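Local coordinates for methyltransferase domain-containing protein (Serratia marcescens, PDB 7CLF) that probably transfers a methyl group from S-adenosyl-L-methionine to an oxygen of its substrate, working as a dimer, at residues A[170-175]-A[237-242]; A[272-277]-A[329-334]. All coordinates share one frame; numbering follows the deposited sequence.

Interaction 1. Residues A[170-175]-A[237-242]; sequences RAFLDI and YDLIHL
Asp-174 and His-241 both carry CG anti to the backbone N (chi1 -162° and 174°), which lays carboxylate and imidazole side by side over the same face of the sheet. ND1 of His-241 donates to OD1 of Asp-174 over 2.9 Å in a fairly straight bond. The oxygen lies in the imidazole plane, yet the donor comes from above the carboxylate plane, the two flat groups being turned 43° apart. Phe-172 adopts the same first torsion; its CD1 meets CG of Leu-239, and its edge atom CE1 lies 3.5 Å from CB of His-241.

Beneath these side chains, strands 171-175 and 239-242 run parallel, their axes 4.8 Å apart at closest approach. Leu-173 is gripped twice: its N donates to Leu-239 O, and its O accepts from His-241 N. Bonds from Leu-239 N to Ala-171 O and from Ile-175 N to His-241 O continue the ladder. On the other face, CB of Leu-173 sits over the Tyr-237 ring in a CH-pi contact, 3.9 Å from the centroid, while CD1 of Ile-175 packs on CG2 of Ile-240 at 3.7 Å.

At the start of the pairing, Asp-238 OD1 accepts a hydrogen bond from Ala-171 N (2.9 Å), met nearly along its C-O axis, and a weak one from Arg-170 N. The Arg-170 guanidinium passes with one face over that oxygen, so their long salt bridge is charge attraction alone; its NH1 is bonded to Gly-236 O.

In this Rossmann-like domain Ser-177 OG holds the other oxygen of Asp-174, OD2. Asp-174 and Ser-274 OG hold the two imidazole nitrogens of His-241, fixing its rotation, and the carboxylate on ND1 probably polarises the ring.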
# COMPACT_ATOMS: atom_id res chain seq x y z
N ARG A 170 -6.04 -17.21 -42.51
CA ARG A 170 -5.42 -18.52 -42.62
C ARG A 170 -4.41 -18.78 -41.51
O ARG A 170 -4.30 -19.92 -41.04
CB ARG A 170 -4.75 -18.66 -43.99
CG ARG A 170 -4.27 -17.33 -44.56
CD ARG A 170 -3.26 -17.55 -45.69
NE ARG A 170 -2.38 -16.39 -45.87
CZ ARG A 170 -1.24 -16.21 -45.21
NH1 ARG A 170 -0.83 -17.11 -44.32
NH2 ARG A 170 -0.50 -15.12 -45.44
N ALA A 171 -3.70 -17.75 -41.07
CA ALA A 171 -2.67 -17.92 -40.05
C ALA A 171 -2.68 -16.72 -39.11
O ALA A 171 -2.87 -15.57 -39.54
CB ALA A 171 -1.29 -18.10 -40.67
N PHE A 172 -2.47 -16.98 -37.82
CA PHE A 172 -2.54 -15.97 -36.78
C PHE A 172 -1.30 -16.05 -35.91
O PHE A 172 -0.97 -17.13 -35.41
CB PHE A 172 -3.80 -16.15 -35.93
CG PHE A 172 -3.81 -15.35 -34.66
CD1 PHE A 172 -3.92 -13.97 -34.71
CD2 PHE A 172 -3.72 -15.97 -33.43
CE1 PHE A 172 -3.96 -13.21 -33.53
CE2 PHE A 172 -3.75 -15.22 -32.25
CZ PHE A 172 -3.88 -13.85 -32.30
N LEU A 173 -0.63 -14.93 -35.72
CA LEU A 173 0.52 -14.85 -34.82
C LEU A 173 0.18 -13.95 -33.64
O LEU A 173 -0.27 -12.82 -33.83
CB LEU A 173 1.75 -14.33 -35.56
CG LEU A 173 3.04 -13.99 -34.79
CD1 LEU A 173 3.71 -15.25 -34.29
CD2 LEU A 173 3.99 -13.21 -35.69
N ASP A 174 0.40 -14.45 -32.43
CA ASP A 174 0.21 -13.67 -31.20
C ASP A 174 1.58 -13.26 -30.67
O ASP A 174 2.28 -14.08 -30.07
CB ASP A 174 -0.57 -14.46 -30.16
CG ASP A 174 -1.16 -13.57 -29.07
OD1 ASP A 174 -1.10 -12.34 -29.25
OD2 ASP A 174 -1.69 -14.09 -28.06
N ILE A 175 1.96 -12.00 -30.89
CA ILE A 175 3.25 -11.51 -30.43
C ILE A 175 3.12 -11.12 -28.97
O ILE A 175 2.27 -10.29 -28.62
CB ILE A 175 3.73 -10.31 -31.27
CG1 ILE A 175 4.05 -10.73 -32.72
CG2 ILE A 175 4.95 -9.67 -30.62
CD1 ILE A 175 4.50 -9.55 -33.60
N TYR A 237 1.76 -14.48 -41.74
CA TYR A 237 0.62 -14.33 -40.81
C TYR A 237 -0.30 -13.21 -41.29
O TYR A 237 0.11 -12.08 -41.26
CB TYR A 237 1.12 -14.19 -39.38
CG TYR A 237 1.98 -15.35 -38.97
CD1 TYR A 237 1.41 -16.55 -38.64
CD2 TYR A 237 3.35 -15.25 -38.95
CE1 TYR A 237 2.18 -17.64 -38.30
CE2 TYR A 237 4.13 -16.32 -38.58
CZ TYR A 237 3.54 -17.51 -38.27
OH TYR A 237 4.29 -18.57 -37.92
N ASP A 238 -1.52 -13.55 -41.72
CA ASP A 238 -2.47 -12.54 -42.25
C ASP A 238 -3.22 -11.85 -41.12
O ASP A 238 -3.97 -10.96 -41.40
CB ASP A 238 -3.35 -13.09 -43.37
CG ASP A 238 -4.28 -14.17 -42.88
OD1 ASP A 238 -3.79 -15.13 -42.42
OD2 ASP A 238 -5.46 -14.00 -43.02
N LEU A 239 -3.08 -12.36 -39.90
CA LEU A 239 -3.53 -11.65 -38.69
C LEU A 239 -2.44 -11.72 -37.61
O LEU A 239 -2.01 -12.79 -37.25
CB LEU A 239 -4.89 -12.10 -38.16
CG LEU A 239 -5.26 -11.41 -36.85
CD1 LEU A 239 -5.31 -9.92 -37.04
CD2 LEU A 239 -6.54 -11.93 -36.26
N ILE A 240 -2.04 -10.56 -37.13
CA ILE A 240 -1.06 -10.48 -36.05
C ILE A 240 -1.69 -9.66 -34.94
O ILE A 240 -2.36 -8.65 -35.20
CB ILE A 240 0.26 -9.84 -36.53
CG1 ILE A 240 0.89 -10.71 -37.63
CG2 ILE A 240 1.25 -9.67 -35.39
CD1 ILE A 240 2.03 -10.04 -38.33
N HIS A 241 -1.52 -10.12 -33.70
CA HIS A 241 -2.05 -9.46 -32.51
C HIS A 241 -0.90 -9.17 -31.56
O HIS A 241 0.09 -9.90 -31.50
CB HIS A 241 -3.11 -10.34 -31.81
CG HIS A 241 -3.61 -9.80 -30.50
ND1 HIS A 241 -3.29 -10.38 -29.29
CD2 HIS A 241 -4.47 -8.80 -30.22
CE1 HIS A 241 -3.91 -9.74 -28.32
NE2 HIS A 241 -4.64 -8.78 -28.86
N LEU A 242 -1.07 -8.08 -30.82
CA LEU A 242 -0.14 -7.65 -29.78
C LEU A 242 -0.99 -7.23 -28.58
O LEU A 242 -1.63 -6.18 -28.62
CB LEU A 242 0.73 -6.50 -30.28
CG LEU A 242 1.78 -5.95 -29.34
CD1 LEU A 242 2.88 -6.98 -29.17
CD2 LEU A 242 2.32 -4.65 -29.89

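Interaction 2. Residues A[272-277]-A[329-334]; sequences IASETP and GPRTLI. With SAH (S-adenosyl-L-homocysteine), chain D.
This is an antiparallel beta pairing between strand 272-275 and the C-terminal strand 332-334 of the mixed sheet, with Arg-331, just before the second strand, reaching to bound S-adenosyl-L-homocysteine. Two hydrogen-bonded pairs define it. Ala-273 and Ile-334 exchange N-H...O bonds of 2.8 Å each way (Ala-273 N to Ile-334 O, Ile-334 N to Ala-273 O), and Glu-275 and Thr-332 are doubly bonded in the same way, slightly longer, with Glu-275 N to Thr-332 O at 3.1 Å. Between them stands the non-hydrogen-bonded pair Ser-274 and Leu-333, where CD2 of the leucine presses on CB of the serine at 3.2 Å, tighter than usual carbon contact. Leu-333 CD1 turns to CG2 of Ile-272, and past the strand end the Pro-277 ring lies against CB and OG1 of Thr-332.

Arg-331 is extended from CG to NE (chi2 -165°, chi3 -176°), which carries its guanidinium past Ser-274 to the ligand. NH1 donates to Ser-274 OG at 2.9 Å, the oxygen lying in the guanidinium plane, and also to ligand O. NH2 donates to ligand O at 2.9 Å and weakly to OXT at 3.2 Å. Phe-156 and Trp-244 add cation-pi contacts.

The arginine thus probably neutralises the carboxylate of the homocysteine moiety, while Ser-274, whose other partner is His-241, probably helps to set the plane in which the guanidinium meets it.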
# COMPACT_ATOMS: atom_id res chain seq x y z
N ILE A 272 -3.70 -6.15 -35.03
CA ILE A 272 -4.56 -5.69 -33.94
C ILE A 272 -3.71 -5.57 -32.68
O ILE A 272 -3.07 -6.54 -32.27
CB ILE A 272 -5.75 -6.63 -33.68
CG1 ILE A 272 -6.62 -6.76 -34.93
CG2 ILE A 272 -6.60 -6.12 -32.48
CD1 ILE A 272 -7.78 -7.74 -34.77
N ALA A 273 -3.71 -4.39 -32.07
CA ALA A 273 -3.16 -4.24 -30.73
C ALA A 273 -4.32 -4.02 -29.76
O ALA A 273 -5.29 -3.32 -30.08
CB ALA A 273 -2.15 -3.09 -30.67
N SER A 274 -4.24 -4.65 -28.59
CA SER A 274 -5.25 -4.50 -27.55
C SER A 274 -4.59 -3.93 -26.30
O SER A 274 -3.58 -4.45 -25.82
CB SER A 274 -5.95 -5.83 -27.24
OG SER A 274 -5.07 -6.85 -26.84
N GLU A 275 -5.17 -2.84 -25.80
CA GLU A 275 -4.64 -2.14 -24.65
C GLU A 275 -5.80 -1.71 -23.77
O GLU A 275 -6.97 -1.89 -24.13
CB GLU A 275 -3.79 -0.94 -25.09
CG GLU A 275 -2.53 -1.32 -25.86
CD GLU A 275 -1.39 -1.67 -24.93
OE1 GLU A 275 -1.11 -0.88 -24.00
OE2 GLU A 275 -0.77 -2.73 -25.10
N THR A 276 -5.49 -1.15 -22.61
CA THR A 276 -6.50 -0.57 -21.71
C THR A 276 -6.18 0.91 -21.61
O THR A 276 -5.46 1.33 -20.68
CB THR A 276 -6.52 -1.23 -20.33
OG1 THR A 276 -5.22 -1.14 -19.73
CG2 THR A 276 -6.94 -2.68 -20.43
N PRO A 277 -6.67 1.72 -22.53
CA PRO A 277 -6.18 3.09 -22.65
C PRO A 277 -6.80 4.03 -21.62
O PRO A 277 -7.84 3.75 -21.02
CB PRO A 277 -6.61 3.49 -24.06
CG PRO A 277 -7.84 2.68 -24.31
CD PRO A 277 -7.68 1.40 -23.55
N GLY A 329 -15.93 -4.69 -24.67
CA GLY A 329 -15.06 -5.49 -23.85
C GLY A 329 -14.09 -4.63 -23.05
O GLY A 329 -14.02 -3.41 -23.24
N PRO A 330 -13.32 -5.26 -22.16
CA PRO A 330 -12.46 -4.50 -21.24
C PRO A 330 -11.28 -3.81 -21.91
O PRO A 330 -10.66 -2.95 -21.26
CB PRO A 330 -11.98 -5.57 -20.25
CG PRO A 330 -12.10 -6.85 -20.98
CD PRO A 330 -13.27 -6.71 -21.91
N ARG A 331 -10.95 -4.16 -23.15
CA ARG A 331 -9.85 -3.53 -23.86
C ARG A 331 -10.37 -2.71 -25.03
O ARG A 331 -11.50 -2.87 -25.49
CB ARG A 331 -8.85 -4.58 -24.36
CG ARG A 331 -8.22 -5.41 -23.24
CD ARG A 331 -6.99 -6.17 -23.72
NE ARG A 331 -6.43 -7.05 -22.70
CZ ARG A 331 -5.43 -7.89 -22.93
NH1 ARG A 331 -4.88 -7.95 -24.14
NH2 ARG A 331 -4.97 -8.67 -21.96
N THR A 332 -9.50 -1.82 -25.51
CA THR A 332 -9.66 -1.15 -26.80
C THR A 332 -8.76 -1.86 -27.81
O THR A 332 -7.59 -2.12 -27.52
CB THR A 332 -9.27 0.33 -26.67
OG1 THR A 332 -10.21 0.98 -25.80
CG2 THR A 332 -9.23 1.01 -28.03
N LEU A 333 -9.32 -2.20 -28.98
CA LEU A 333 -8.56 -2.83 -30.06
C LEU A 333 -8.25 -1.79 -31.13
O LEU A 333 -9.18 -1.17 -31.68
CB LEU A 333 -9.32 -3.99 -30.71
CG LEU A 333 -9.74 -5.23 -29.93
CD1 LEU A 333 -9.98 -6.39 -30.87
CD2 LEU A 333 -8.68 -5.58 -28.98
N ILE A 334 -6.98 -1.62 -31.44
CA ILE A 334 -6.55 -0.74 -32.53
C ILE A 334 -6.08 -1.62 -33.67
O ILE A 334 -5.31 -2.57 -33.46
CB ILE A 334 -5.44 0.23 -32.08
CG1 ILE A 334 -5.84 0.98 -30.81
CG2 ILE A 334 -5.14 1.23 -33.19
CD1 ILE A 334 -5.14 0.48 -29.57
N SAH D . -0.53 -10.79 -24.45
CA SAH D . -0.82 -11.21 -23.08
CB SAH D . 0.33 -10.88 -22.12
CG SAH D . 0.79 -9.43 -21.96
SD SAH D . 2.25 -9.29 -20.85
C SAH D . -2.12 -10.55 -22.63
O SAH D . -2.80 -9.88 -23.42
OXT SAH D . -2.53 -10.69 -21.47
C5' SAH D . 3.35 -8.73 -22.17
C4' SAH D . 4.11 -9.86 -22.87
O4' SAH D . 4.94 -9.31 -23.88
C3' SAH D . 5.03 -10.60 -21.91
O3' SAH D . 4.71 -11.96 -21.90
C2' SAH D . 6.42 -10.39 -22.47
O2' SAH D . 7.23 -11.54 -22.38
C1' SAH D . 6.17 -9.99 -23.90
N9 SAH D . 7.24 -9.12 -24.40
C8 SAH D . 7.79 -8.02 -23.79
N7 SAH D . 8.76 -7.51 -24.60
C5 SAH D . 8.83 -8.27 -25.71
C6 SAH D . 9.64 -8.20 -26.84
N6 SAH D . 10.54 -7.23 -26.95
N1 SAH D . 9.49 -9.15 -27.84
C2 SAH D . 8.54 -10.14 -27.71
N3 SAH D . 7.74 -10.21 -26.57
C4 SAH D . 7.89 -9.29 -25.60

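In the fold
Interactions 1 and 2 lie in one seven-stranded sheet of the Rossmann-like methyltransferase domain, their centres 16 Å apart, and adjoin where strands 239-243 and 270-275 are neighbours: Ile-272 N lies 2.8 Å from Ile-240 O. A chain of side-chain hydrogen bonds joins them as well. His-241 NE2 sits 2.8 Å from Ser-274 OG, probably hydrogen-bonded, so a polar chain runs from Asp-174 through His-241 and Ser-274 to Arg-331 and the ligand carboxylate. Interaction 1 approaches the ligand with the side chain of Ile-175, about 5 Å away, whereas interaction 2 binds it directly and brings Glu-275 within about 3 Å of the side chain of His-247, the predicted proton acceptor.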